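Local coordinates for rhamnosidase B (Bacillus sp., PDB 2OKX), which hydrolyses terminal alpha-L-rhamnose from rhamnosides as a glycoside hydrolase of family 78, probably with inversion of configuration at the anomeric carbon, at residues Glu639-Ala642 and Ala648-Ala651; Phe631-Ala636 and Ala651-Ala656; Ile154-Leu159 and Gly493-Val498. All coordinates share one frame; numbering follows the deposited sequence.

Contact 1: Glu639-Ala642 and Ala648-Ala651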
loop_
_atom_site.group_PDB
_atom_site.type_symbol
_atom_site.label_atom_id
_atom_site.label_comp_id
_atom_site.label_asym_id
_atom_site.label_seq_id
_atom_site.Cartn_x
_atom_site.Cartn_y
_atom_site.Cartn_z
ATOM N N GLU A 639 17.988 15.743 -0.457
ATOM C CA GLU A 639 17.862 15.602 -1.902
ATOM C C GLU A 639 16.766 16.487 -2.479
ATOM O O GLU A 639 16.913 17.024 -3.571
ATOM C CB GLU A 639 17.640 14.130 -2.259
ATOM C CG GLU A 639 18.902 13.301 -2.071
ATOM C CD GLU A 639 18.688 11.810 -2.228
ATOM O OE1 GLU A 639 19.687 11.095 -2.433
ATOM O OE2 GLU A 639 17.534 11.346 -2.134
ATOM N N TYR A 640 15.676 16.657 -1.738
ATOM C CA TYR A 640 14.583 17.503 -2.197
ATOM C C TYR A 640 15.015 18.965 -2.178
ATOM O O TYR A 640 14.734 19.721 -3.107
ATOM C CB TYR A 640 13.354 17.335 -1.298
ATOM C CG TYR A 640 12.254 18.323 -1.608
ATOM C CD1 TYR A 640 11.372 18.113 -2.668
ATOM C CD2 TYR A 640 12.118 19.494 -0.860
ATOM C CE1 TYR A 640 10.380 19.046 -2.975
ATOM C CE2 TYR A 640 11.134 20.433 -1.158
ATOM C CZ TYR A 640 10.268 20.204 -2.212
ATOM O OH TYR A 640 9.289 21.128 -2.490
ATOM N N ALA A 641 15.686 19.361 -1.101
ATOM C CA ALA A 641 16.158 20.734 -0.961
ATOM C C ALA A 641 17.155 21.076 -2.066
ATOM O O ALA A 641 17.136 22.183 -2.609
ATOM C CB ALA A 641 16.807 20.926 0.410
ATOM N N ALA A 642 18.022 20.125 -2.399
ATOM C CA ALA A 642 19.020 20.344 -3.444
ATOM C C ALA A 642 18.391 20.334 -4.838
ATOM O O ALA A 642 18.796 21.095 -5.721
ATOM C CB ALA A 642 20.111 19.281 -3.356
ATOM N N ALA A 648 13.759 27.827 1.695
ATOM C CA ALA A 648 12.679 28.052 2.648
ATOM C C ALA A 648 12.255 26.732 3.275
ATOM O O ALA A 648 12.018 26.654 4.482
ATOM C CB ALA A 648 11.495 28.710 1.955
ATOM N N PHE A 649 12.156 25.689 2.456
ATOM C CA PHE A 649 11.771 24.383 2.972
ATOM C C PHE A 649 12.844 23.846 3.910
ATOM O O PHE A 649 12.532 23.275 4.952
ATOM C CB PHE A 649 11.535 23.382 1.830
ATOM C CG PHE A 649 11.568 21.946 2.279
ATOM C CD1 PHE A 649 12.743 21.207 2.201
ATOM C CD2 PHE A 649 10.444 21.358 2.845
ATOM C CE1 PHE A 649 12.800 19.904 2.687
ATOM C CE2 PHE A 649 10.490 20.060 3.335
ATOM C CZ PHE A 649 11.673 19.330 3.257
ATOM N N ALA A 650 14.108 24.026 3.539
ATOM C CA ALA A 650 15.213 23.550 4.363
ATOM C C ALA A 650 15.128 24.158 5.758
ATOM O O ALA A 650 15.348 23.477 6.761
ATOM C CB ALA A 650 16.545 23.912 3.715
ATOM N N ALA A 651 14.805 25.446 5.811
ATOM C CA ALA A 651 14.683 26.161 7.077
ATOM C C ALA A 651 13.509 25.619 7.887
ATOM O O ALA A 651 13.615 25.438 9.101
ATOM C CB ALA A 651 14.496 27.656 6.814
#
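Tyr640 and Phe649 carry the aromatic part of this contact, a T-shaped pair in which the tyrosine supplies the edge and the phenylalanine the face. The ring centroids are 4.9 Å apart and the planes stand at 77°. Tyr640 CD2 leads the approach, 3.6 Å from Phe649 CD1 and above the face near its rim rather than over the centre; Tyr640 CE2 follows at 3.8 Å from Phe649 CG. Each ring reaches the other because its CG lies anti to its own backbone N (chi1 172° in Tyr640, 162° in Phe649).

The aliphatic part is slighter. Ala641 CB sits 4.5 Å from Phe649 CD1, at the edge of that ring, and the same CB lies 4.5 Å from Ala650 CB. Small residues suit this spot, since the CA atoms of Ala641 and Ala650 are only 6.1 Å apart and a methyl group already fills the space between the helices.

Around the pair, helix 595-603 covers both rings, through Val597 and Leu601 on Tyr640 and Asn602 on Phe649, while helix 696-715 packs on the two alanines. The tyrosine hydroxyl makes a weak hydrogen bond to Glu598.

No hydrogen bond joins the two segments: these helices, linked by a very short turn, are held here by the fit of buried apolar surfaces, with the positive rim of one ring directed at the electron-rich face of the other.

Contact 2: Phe631-Ala636 and Ala651-Ala656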
loop_
_atom_site.group_PDB
_atom_site.type_symbol
_atom_site.label_atom_id
_atom_site.label_comp_id
_atom_site.label_asym_id
_atom_site.label_seq_id
_atom_site.Cartn_x
_atom_site.Cartn_y
_atom_site.Cartn_z
ATOM N N PHE A 631 16.459 7.700 8.641
ATOM C CA PHE A 631 17.693 8.222 8.066
ATOM C C PHE A 631 17.472 8.508 6.580
ATOM O O PHE A 631 18.024 9.467 6.039
ATOM C CB PHE A 631 18.851 7.225 8.233
ATOM C CG PHE A 631 19.153 6.868 9.668
ATOM C CD1 PHE A 631 18.844 7.745 10.703
ATOM C CD2 PHE A 631 19.761 5.654 9.977
ATOM C CE1 PHE A 631 19.135 7.415 12.033
ATOM C CE2 PHE A 631 20.056 5.317 11.303
ATOM C CZ PHE A 631 19.739 6.203 12.330
ATOM N N PHE A 632 16.665 7.678 5.919
ATOM C CA PHE A 632 16.392 7.884 4.498
ATOM C C PHE A 632 15.511 9.109 4.312
ATOM O O PHE A 632 15.553 9.764 3.267
ATOM C CB PHE A 632 15.732 6.647 3.875
ATOM C CG PHE A 632 16.630 5.441 3.829
ATOM C CD1 PHE A 632 18.016 5.590 3.787
ATOM C CD2 PHE A 632 16.097 4.157 3.833
ATOM C CE1 PHE A 632 18.854 4.476 3.756
ATOM C CE2 PHE A 632 16.925 3.041 3.802
ATOM C CZ PHE A 632 18.310 3.202 3.764
ATOM N N TRP A 633 14.713 9.416 5.331
ATOM C CA TRP A 633 13.847 10.589 5.297
ATOM C C TRP A 633 14.740 11.829 5.301
ATOM O O TRP A 633 14.491 12.793 4.577
ATOM C CB TRP A 633 12.930 10.623 6.526
ATOM C CG TRP A 633 12.199 11.933 6.697
ATOM C CD1 TRP A 633 11.180 12.412 5.924
ATOM C CD2 TRP A 633 12.457 12.938 7.686
ATOM N NE1 TRP A 633 10.787 13.654 6.369
ATOM C CE2 TRP A 633 11.555 14.002 7.449
ATOM C CE3 TRP A 633 13.363 13.044 8.751
ATOM C CZ2 TRP A 633 11.533 15.160 8.239
ATOM C CZ3 TRP A 633 13.343 14.198 9.539
ATOM C CH2 TRP A 633 12.432 15.239 9.276
ATOM N N ILE A 634 15.780 11.806 6.131
ATOM C CA ILE A 634 16.696 12.937 6.197
ATOM C C ILE A 634 17.374 13.082 4.837
ATOM O O ILE A 634 17.511 14.185 4.312
ATOM C CB ILE A 634 17.756 12.731 7.302
ATOM C CG1 ILE A 634 17.076 12.787 8.677
ATOM C CG2 ILE A 634 18.840 13.803 7.198
ATOM C CD1 ILE A 634 17.997 12.476 9.847
ATOM N N LEU A 635 17.782 11.953 4.267
ATOM C CA LEU A 635 18.422 11.945 2.957
ATOM C C LEU A 635 17.464 12.565 1.943
ATOM O O LEU A 635 17.844 13.450 1.177
ATOM C CB LEU A 635 18.739 10.510 2.530
ATOM C CG LEU A 635 19.959 10.258 1.636
ATOM C CD1 LEU A 635 19.798 8.905 0.970
ATOM C CD2 LEU A 635 20.111 11.343 0.591
ATOM N N ALA A 636 16.216 12.101 1.945
ATOM C CA ALA A 636 15.216 12.613 1.014
ATOM C C ALA A 636 15.015 14.119 1.170
ATOM O O ALA A 636 14.811 14.829 0.181
ATOM C CB ALA A 636 13.892 11.880 1.208
ATOM N N ALA A 651 14.805 25.446 5.811
ATOM C CA ALA A 651 14.683 26.161 7.077
ATOM C C ALA A 651 13.509 25.619 7.887
ATOM O O ALA A 651 13.615 25.438 9.101
ATOM C CB ALA A 651 14.496 27.656 6.814
ATOM N N ARG A 652 12.395 25.357 7.210
ATOM C CA ARG A 652 11.206 24.836 7.876
ATOM C C ARG A 652 11.409 23.431 8.421
ATOM O O ARG A 652 10.908 23.099 9.495
ATOM C CB ARG A 652 10.008 24.806 6.919
ATOM C CG ARG A 652 9.486 26.164 6.478
ATOM C CD ARG A 652 8.102 26.018 5.861
ATOM N NE ARG A 652 8.108 25.194 4.653
ATOM C CZ ARG A 652 8.388 25.652 3.436
ATOM N NH1 ARG A 652 8.373 24.831 2.395
ATOM N NH2 ARG A 652 8.667 26.938 3.258
ATOM N N ILE A 653 12.150 22.607 7.685
ATOM C CA ILE A 653 12.367 21.221 8.085
ATOM C C ILE A 653 13.579 20.960 8.983
ATOM O O ILE A 653 13.629 19.937 9.667
ATOM C CB ILE A 653 12.466 20.301 6.828
ATOM C CG1 ILE A 653 11.964 18.899 7.166
ATOM C CG2 ILE A 653 13.908 20.227 6.330
ATOM C CD1 ILE A 653 10.473 18.838 7.400
ATOM N N TRP A 654 14.550 21.871 8.994
ATOM C CA TRP A 654 15.751 21.673 9.811
ATOM C C TRP A 654 15.478 21.264 11.259
ATOM O O TRP A 654 16.067 20.304 11.757
ATOM C CB TRP A 654 16.635 22.927 9.800
ATOM C CG TRP A 654 17.738 22.874 10.827
ATOM C CD1 TRP A 654 17.959 23.767 11.837
ATOM C CD2 TRP A 654 18.741 21.855 10.969
ATOM N NE1 TRP A 654 19.033 23.368 12.600
ATOM C CE2 TRP A 654 19.532 22.199 12.091
ATOM C CE3 TRP A 654 19.048 20.686 10.260
ATOM C CZ2 TRP A 654 20.610 21.414 12.521
ATOM C CZ3 TRP A 654 20.121 19.904 10.688
ATOM C CH2 TRP A 654 20.887 20.274 11.809
ATOM N N PRO A 655 14.593 21.992 11.961
ATOM C CA PRO A 655 14.291 21.649 13.356
ATOM C C PRO A 655 13.874 20.190 13.551
ATOM O O PRO A 655 14.345 19.522 14.474
ATOM C CB PRO A 655 13.177 22.631 13.713
ATOM C CG PRO A 655 13.554 23.842 12.919
ATOM C CD PRO A 655 13.919 23.243 11.574
ATOM N N ALA A 656 12.994 19.695 12.682
ATOM C CA ALA A 656 12.535 18.312 12.778
ATOM C C ALA A 656 13.693 17.350 12.543
ATOM O O ALA A 656 13.752 16.274 13.143
ATOM C CB ALA A 656 11.423 18.053 11.763
#
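Trp633 and Ile653 both send their chains away from their own backbone nitrogens: CG of Trp633 is anti to N (chi1 169°), with the indole swung across the chain by chi2 of 71°, and CG1 of Ile653 takes the same anti place (chi1 -150°). From helix 627-644 the indole thus extends its six-membered ring to helix 647-665, where Trp633 and Ile653 point opposite ways and lie alongside one another.

Trp633 CZ2 does the touching on the isoleucine, 3.9 Å from Ile653 CG1 and equally near CD1 of that residue, so the CG1-CD1 end of the isoleucine brackets this one ring atom, meeting it obliquely. One ring atom further on, Trp633 CH2 lies 3.9 Å from Ala656 CB, which comes in at the ring edge near its plane. A methyl group is apt there, because the broad indole already spans the distance between the helices. Pro655, just before it, has no N-H to give to the preceding turn, and the helix is kinked at this point.

Trp633 is fixed on other sides too. Its NE1 donates to the carbonyl of Leu601, which satisfies the buried polar atom, and Tyr614 meets the indole edge-to-face while its hydroxyl bonds to Ala656 O. Without the indole, with an alanine here, a gap would probably open beside Ile653 and Ala656 and the Leu601 carbonyl would lose its N-H partner.

Helices 627-644 and 647-665, antiparallel and joined by a short turn, form a helical hairpin, and Trp633 packs across it; such hairpins build the (alpha/alpha)6 barrel that is the catalytic domain of family 78 enzymes.

Contact 3: Ile154-Leu159 and Gly493-Val498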
loop_
_atom_site.group_PDB
_atom_site.type_symbol
_atom_site.label_atom_id
_atom_site.label_comp_id
_atom_site.label_asym_id
_atom_site.label_seq_id
_atom_site.Cartn_x
_atom_site.Cartn_y
_atom_site.Cartn_z
ATOM N N ILE A 154 -22.372 -4.940 -1.322
ATOM C CA ILE A 154 -23.512 -4.062 -1.563
ATOM C C ILE A 154 -24.691 -4.779 -2.203
ATOM O O ILE A 154 -24.552 -5.388 -3.261
ATOM C CB ILE A 154 -23.121 -2.901 -2.519
ATOM C CG1 ILE A 154 -21.850 -2.203 -2.029
ATOM C CG2 ILE A 154 -24.276 -1.915 -2.641
ATOM C CD1 ILE A 154 -22.004 -1.446 -0.724
ATOM N N ASP A 155 -25.855 -4.699 -1.565
ATOM C CA ASP A 155 -27.056 -5.314 -2.115
ATOM C C ASP A 155 -27.868 -4.175 -2.720
ATOM O O ASP A 155 -28.568 -3.445 -2.012
ATOM C CB ASP A 155 -27.851 -6.022 -1.018
ATOM C CG ASP A 155 -29.019 -6.811 -1.569
ATOM O OD1 ASP A 155 -29.451 -7.780 -0.904
ATOM O OD2 ASP A 155 -29.511 -6.459 -2.662
ATOM N N ALA A 156 -27.754 -4.027 -4.036
ATOM C CA ALA A 156 -28.426 -2.961 -4.767
ATOM C C ALA A 156 -29.949 -2.978 -4.660
ATOM O O ALA A 156 -30.604 -1.980 -4.951
ATOM C CB ALA A 156 -28.001 -3.000 -6.234
ATOM N N ARG A 157 -30.516 -4.104 -4.249
ATOM C CA ARG A 157 -31.966 -4.190 -4.104
ATOM C C ARG A 157 -32.471 -3.262 -2.998
ATOM O O ARG A 157 -33.644 -2.888 -2.978
ATOM C CB ARG A 157 -32.378 -5.632 -3.812
ATOM C CG ARG A 157 -32.134 -6.565 -4.979
ATOM C CD ARG A 157 -32.357 -8.008 -4.591
ATOM N NE ARG A 157 -31.464 -8.430 -3.517
ATOM C CZ ARG A 157 -31.363 -9.684 -3.089
ATOM N NH1 ARG A 157 -32.101 -10.639 -3.647
ATOM N NH2 ARG A 157 -30.529 -9.985 -2.102
ATOM N N GLU A 158 -31.579 -2.876 -2.089
ATOM C CA GLU A 158 -31.940 -1.991 -0.984
ATOM C C GLU A 158 -31.306 -0.616 -1.140
ATOM O O GLU A 158 -31.385 0.220 -0.239
ATOM C CB GLU A 158 -31.489 -2.598 0.346
ATOM C CG GLU A 158 -31.944 -4.025 0.550
ATOM C CD GLU A 158 -31.424 -4.622 1.838
ATOM O OE1 GLU A 158 -31.587 -5.844 2.023
ATOM O OE2 GLU A 158 -30.856 -3.875 2.665
ATOM N N LEU A 159 -30.677 -0.385 -2.289
ATOM C CA LEU A 159 -30.010 0.883 -2.556
ATOM C C LEU A 159 -30.823 1.807 -3.458
ATOM O O LEU A 159 -31.315 1.393 -4.508
ATOM C CB LEU A 159 -28.632 0.617 -3.187
ATOM C CG LEU A 159 -27.723 1.774 -3.619
ATOM C CD1 LEU A 159 -28.186 2.353 -4.932
ATOM C CD2 LEU A 159 -27.702 2.834 -2.548
ATOM N N GLY A 493 -32.902 -5.453 -13.703
ATOM C CA GLY A 493 -32.597 -4.625 -14.860
ATOM C C GLY A 493 -31.172 -4.147 -15.062
ATOM O O GLY A 493 -30.216 -4.759 -14.581
ATOM N N ARG A 494 -31.030 -3.049 -15.800
ATOM C CA ARG A 494 -29.718 -2.478 -16.078
ATOM C C ARG A 494 -29.283 -1.587 -14.928
ATOM O O ARG A 494 -30.091 -0.856 -14.353
ATOM C CB ARG A 494 -29.731 -1.656 -17.372
ATOM C CG ARG A 494 -28.374 -1.023 -17.662
ATOM C CD ARG A 494 -28.375 -0.045 -18.824
ATOM N NE ARG A 494 -28.627 -0.684 -20.111
ATOM C CZ ARG A 494 -27.958 -0.404 -21.226
ATOM N NH1 ARG A 494 -26.986 0.498 -21.219
ATOM N NH2 ARG A 494 -28.277 -1.013 -22.358
ATOM N N GLN A 495 -27.995 -1.639 -14.606
ATOM C CA GLN A 495 -27.458 -0.842 -13.515
ATOM C C GLN A 495 -25.956 -0.633 -13.683
ATOM O O GLN A 495 -25.301 -1.343 -14.445
ATOM C CB GLN A 495 -27.744 -1.542 -12.187
ATOM C CG GLN A 495 -27.143 -2.931 -12.091
ATOM C CD GLN A 495 -28.049 -3.910 -11.373
ATOM O OE1 GLN A 495 -28.840 -4.623 -12.002
ATOM N NE2 GLN A 495 -27.951 -3.943 -10.053
ATOM N N SER A 496 -25.427 0.356 -12.973
ATOM C CA SER A 496 -24.007 0.675 -13.027
ATOM C C SER A 496 -23.480 0.814 -11.610
ATOM O O SER A 496 -24.214 1.199 -10.700
ATOM C CB SER A 496 -23.779 1.989 -13.776
ATOM O OG SER A 496 -24.255 1.899 -15.102
ATOM N N TYR A 497 -22.204 0.495 -11.428
ATOM C CA TYR A 497 -21.584 0.598 -10.118
ATOM C C TYR A 497 -20.091 0.855 -10.229
ATOM O O TYR A 497 -19.412 0.270 -11.070
ATOM C CB TYR A 497 -21.799 -0.689 -9.319
ATOM C CG TYR A 497 -21.198 -0.623 -7.930
ATOM C CD1 TYR A 497 -21.785 0.158 -6.934
ATOM C CD2 TYR A 497 -20.015 -1.303 -7.626
ATOM C CE1 TYR A 497 -21.213 0.261 -5.675
ATOM C CE2 TYR A 497 -19.432 -1.203 -6.367
ATOM C CZ TYR A 497 -20.035 -0.419 -5.395
ATOM O OH TYR A 497 -19.463 -0.304 -4.149
ATOM N N VAL A 498 -19.591 1.745 -9.379
ATOM C CA VAL A 498 -18.173 2.057 -9.335
ATOM C C VAL A 498 -17.748 1.976 -7.873
ATOM O O VAL A 498 -18.188 2.772 -7.043
ATOM C CB VAL A 498 -17.873 3.475 -9.868
ATOM C CG1 VAL A 498 -16.395 3.800 -9.677
ATOM C CG2 VAL A 498 -18.243 3.565 -11.340
#
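Tyr497 reaches toward Ile154 from strand 493-498; beyond CB, its CG stands anti to the backbone N. The side chain packs on Phe453 of strand 450-457, and its ring meets that of Tyr488, planes at about 40°. Further out, Tyr497 CZ is 4.2 Å from Ile154 CG1, and the two side chains cross at about a right angle. At the tip, Tyr497 OH lies 3.7 Å from the same Ile154 CG1. Tyrosine suits the place: the far end of the ring, CZ and OH, lies against the isoleucine, while the hydroxyl still bonds to Glu152.

Ala156 presents its small CB to the amide end of Gln495, their CA atoms 9.1 Å apart. The turn bearing Ala156 is braced by Asp155: OD1 takes Arg157 NH2 at 2.7 Å, and OD2 takes Arg157 NE at 2.9 Å, a side-on, two-nitrogen salt bridge. OD2 also accepts from the backbone N of Arg157, an Asx turn leading into the short 3-10 segment.

Strand 153-155, from the N-terminal domain range, adds to the sheet holding strand 485-489, and its Ile154 faces strand 493-498 of another sheet, consistent with a concanavalin-like sandwich extended by a strand from the N-terminal range.

In the fold
From the N terminus, contact 3 opens first: Ile154-Leu159, in the N-terminal domain range, waits 333 residues for Gly493-Val498, closing a very long loop that ties it to the concanavalin-like domain. Only after this closure does the helical hairpin begin. Contact 2 opens at Phe631-Ala636, contact 1 opens inside it at Glu639-Ala642, and both close on one stretch of the second helix, overlapping at Ala651. Both join helices 627-644 and 647-665, with contact 1 nearer the turn and their centres 8 Å apart. Contact 3 lies about 50 Å from contact 1, centre to centre, on the opposite side of the chain's centre.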